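PDB 3TR0: guanylate kinase from Coxiella burnetii, which catalyses the ATP-dependent phosphorylation of GMP to GDP and is probably needed for recycling GMP. Local coordinates for residues Q111-F116 with Y161-Y166. Numbering follows the deposited sequence.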
loop_
_atom_site.group_PDB
_atom_site.type_symbol
_atom_site.label_atom_id
_atom_site.label_comp_id
_atom_site.label_asym_id
_atom_site.label_seq_id
_atom_site.Cartn_x
_atom_site.Cartn_y
_atom_site.Cartn_z
ATOM N N GLN A 111 5.279 -19.688 7.394
ATOM C CA GLN A 111 5.017 -20.746 6.420
ATOM C C GLN A 111 4.429 -20.186 5.133
ATOM O O GLN A 111 4.858 -20.541 4.034
ATOM C CB GLN A 111 4.067 -21.793 7.003
ATOM C CG GLN A 111 4.659 -22.599 8.143
ATOM C CD GLN A 111 3.631 -23.487 8.806
ATOM O OE1 GLN A 111 2.985 -24.304 8.150
ATOM N NE2 GLN A 111 3.463 -23.320 10.111
ATOM N N ILE A 112 3.442 -19.308 5.274
ATOM C CA ILE A 112 2.782 -18.714 4.119
ATOM C C ILE A 112 3.746 -17.863 3.288
ATOM O O ILE A 112 3.733 -17.924 2.059
ATOM C CB ILE A 112 1.566 -17.872 4.542
ATOM C CG1 ILE A 112 0.528 -18.754 5.238
ATOM C CG2 ILE A 112 0.946 -17.192 3.332
ATOM C CD1 ILE A 112 -0.043 -19.841 4.346
ATOM N N ARG A 113 4.585 -17.076 3.957
ATOM C CA ARG A 113 5.563 -16.244 3.251
ATOM C C ARG A 113 6.484 -17.081 2.369
ATOM O O ARG A 113 6.827 -16.678 1.258
ATOM C CB ARG A 113 6.393 -15.402 4.221
ATOM C CG ARG A 113 5.627 -14.268 4.870
ATOM C CD ARG A 113 6.545 -13.329 5.642
ATOM N NE ARG A 113 5.783 -12.541 6.604
ATOM C CZ ARG A 113 5.709 -12.820 7.899
ATOM N NH1 ARG A 113 6.379 -13.855 8.393
ATOM N NH2 ARG A 113 4.978 -12.060 8.704
ATOM N N GLU A 114 6.887 -18.242 2.872
ATOM C CA GLU A 114 7.714 -19.165 2.104
ATOM C C GLU A 114 6.942 -19.707 0.908
ATOM O O GLU A 114 7.445 -19.741 -0.215
ATOM C CB GLU A 114 8.169 -20.330 2.985
ATOM C CG GLU A 114 9.185 -19.959 4.051
ATOM C CD GLU A 114 10.612 -20.222 3.610
ATOM O OE1 GLU A 114 10.819 -21.142 2.789
ATOM O OE2 GLU A 114 11.525 -19.511 4.079
ATOM N N LEU A 115 5.706 -20.119 1.164
ATOM C CA LEU A 115 4.895 -20.833 0.187
ATOM C C LEU A 115 4.260 -19.924 -0.869
ATOM O O LEU A 115 3.986 -20.359 -1.989
ATOM C CB LEU A 115 3.821 -21.640 0.923
ATOM C CG LEU A 115 2.811 -22.472 0.140
ATOM C CD1 LEU A 115 2.368 -23.665 0.972
ATOM C CD2 LEU A 115 1.618 -21.620 -0.270
ATOM N N PHE A 116 4.029 -18.665 -0.512
ATOM C CA PHE A 116 3.360 -17.728 -1.410
ATOM C C PHE A 116 3.969 -16.337 -1.253
ATOM O O PHE A 116 3.437 -15.492 -0.536
ATOM C CB PHE A 116 1.853 -17.702 -1.125
ATOM C CG PHE A 116 1.028 -17.140 -2.247
ATOM C CD1 PHE A 116 0.737 -17.909 -3.363
ATOM C CD2 PHE A 116 0.533 -15.849 -2.183
ATOM C CE1 PHE A 116 -0.024 -17.393 -4.400
ATOM C CE2 PHE A 116 -0.230 -15.328 -3.217
ATOM C CZ PHE A 116 -0.509 -16.103 -4.325
ATOM N N TYR A 161 6.749 -8.910 15.649
ATOM C CA TYR A 161 6.149 -7.895 14.782
ATOM C C TYR A 161 7.083 -7.470 13.651
ATOM O O TYR A 161 6.631 -6.980 12.620
ATOM C CB TYR A 161 5.728 -6.664 15.585
ATOM C CG TYR A 161 6.879 -5.729 15.906
ATOM C CD1 TYR A 161 7.602 -5.870 17.080
ATOM C CD2 TYR A 161 7.251 -4.717 15.023
ATOM C CE1 TYR A 161 8.658 -5.026 17.377
ATOM C CE2 TYR A 161 8.310 -3.867 15.314
ATOM C CZ TYR A 161 9.009 -4.031 16.494
ATOM O OH TYR A 161 10.062 -3.198 16.805
ATOM N N LYS A 162 8.383 -7.663 13.852
ATOM C CA LYS A 162 9.384 -7.264 12.863
ATOM C C LYS A 162 9.336 -8.087 11.578
ATOM O O LYS A 162 9.969 -7.734 10.586
ATOM C CB LYS A 162 10.787 -7.352 13.460
ATOM C CG LYS A 162 11.051 -6.367 14.580
ATOM C CD LYS A 162 12.411 -6.620 15.204
ATOM C CE LYS A 162 12.695 -5.636 16.320
ATOM N NZ LYS A 162 12.829 -4.244 15.809
ATOM N N GLU A 163 8.597 -9.188 11.604
ATOM C CA GLU A 163 8.505 -10.070 10.449
ATOM C C GLU A 163 7.376 -9.655 9.508
ATOM O O GLU A 163 7.177 -10.260 8.453
ATOM C CB GLU A 163 8.321 -11.518 10.917
ATOM C CG GLU A 163 9.479 -11.999 11.783
ATOM C CD GLU A 163 9.199 -13.300 12.497
ATOM O OE1 GLU A 163 8.325 -14.066 12.041
ATOM O OE2 GLU A 163 9.861 -13.557 13.524
ATOM N N PHE A 164 6.653 -8.608 9.885
ATOM C CA PHE A 164 5.439 -8.224 9.168
ATOM C C PHE A 164 5.640 -6.983 8.309
ATOM O O PHE A 164 6.497 -6.157 8.603
ATOM C CB PHE A 164 4.282 -8.042 10.153
ATOM C CG PHE A 164 3.814 -9.334 10.747
ATOM C CD1 PHE A 164 4.564 -9.968 11.721
ATOM C CD2 PHE A 164 2.650 -9.937 10.304
ATOM C CE1 PHE A 164 4.159 -11.177 12.250
ATOM C CE2 PHE A 164 2.241 -11.151 10.832
ATOM C CZ PHE A 164 2.996 -11.767 11.810
ATOM N N ASP A 165 4.848 -6.865 7.248
ATOM C CA ASP A 165 4.981 -5.749 6.308
ATOM C C ASP A 165 4.383 -4.444 6.828
ATOM O O ASP A 165 4.886 -3.360 6.537
ATOM C CB ASP A 165 4.323 -6.107 4.973
ATOM C CG ASP A 165 4.932 -7.337 4.335
ATOM O OD1 ASP A 165 6.163 -7.367 4.147
ATOM O OD2 ASP A 165 4.178 -8.277 4.030
ATOM N N TYR A 166 3.291 -4.552 7.576
ATOM C CA TYR A 166 2.561 -3.388 8.060
ATOM C C TYR A 166 2.243 -3.560 9.526
ATOM O O TYR A 166 2.054 -4.688 9.992
ATOM C CB TYR A 166 1.240 -3.239 7.298
ATOM C CG TYR A 166 1.424 -3.008 5.815
ATOM C CD1 TYR A 166 1.669 -1.733 5.316
ATOM C CD2 TYR A 166 1.364 -4.060 4.921
ATOM C CE1 TYR A 166 1.847 -1.519 3.950
ATOM C CE2 TYR A 166 1.541 -3.861 3.561
ATOM C CZ TYR A 166 1.781 -2.591 3.083
ATOM O OH TYR A 166 1.953 -2.401 1.730
HETATM O O HOH W 1 4.948 -10.784 4.615
HETATM O O HOH W 2 5.765 -14.367 11.129
#
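Arg113, on helix 106-115, reaches across to Glu163 and Phe164 in the loop before strand 166-169 and illustrates how one guanidinium can serve several kinds of partner at once. Its CB already points toward the loop; CG anti to the carbonyl carbon (chi1 -71°) and a chain extended from CG to NE bring the guanidinium across to the loop, one face to Glu163 O and NH2 over the Phe164 ring. Arg113 NE gives its hydrogen to a water at 2.8 Å, which in turn donates to Asp165 OD2. Arg113 CZ lies 3.0 Å from Glu163 O, which sits over one face at angles too poor for a hydrogen bond from NE or NH2, so the attraction is probably electrostatic. Arg113 NH1 and Glu163 OE1 stand 4.1 Å apart, too far for a direct salt bridge, and a second water spans the gap. That carboxylate is held through OE2 by His160 and Arg110. Arg113 NH2 ends 3.4 Å above the middle of the Phe164 ring, a cation-pi contact in which the guanidinium stands with its NH2 edge over the ring face, CZ only 2° off the normal; NH2 also bonds to Ser121 OG on strand 120-125. Phe164 in turn meets Phe123 edge-to-face. Helix 106-115, which packs on strand 9-13, is thus tied to the loop entering strand 166-169, outermost in the chain's parallel sheet, by a positive group that faces a carbonyl oxygen and a ring while two waters link it to carboxylates, which probably stabilise its charge.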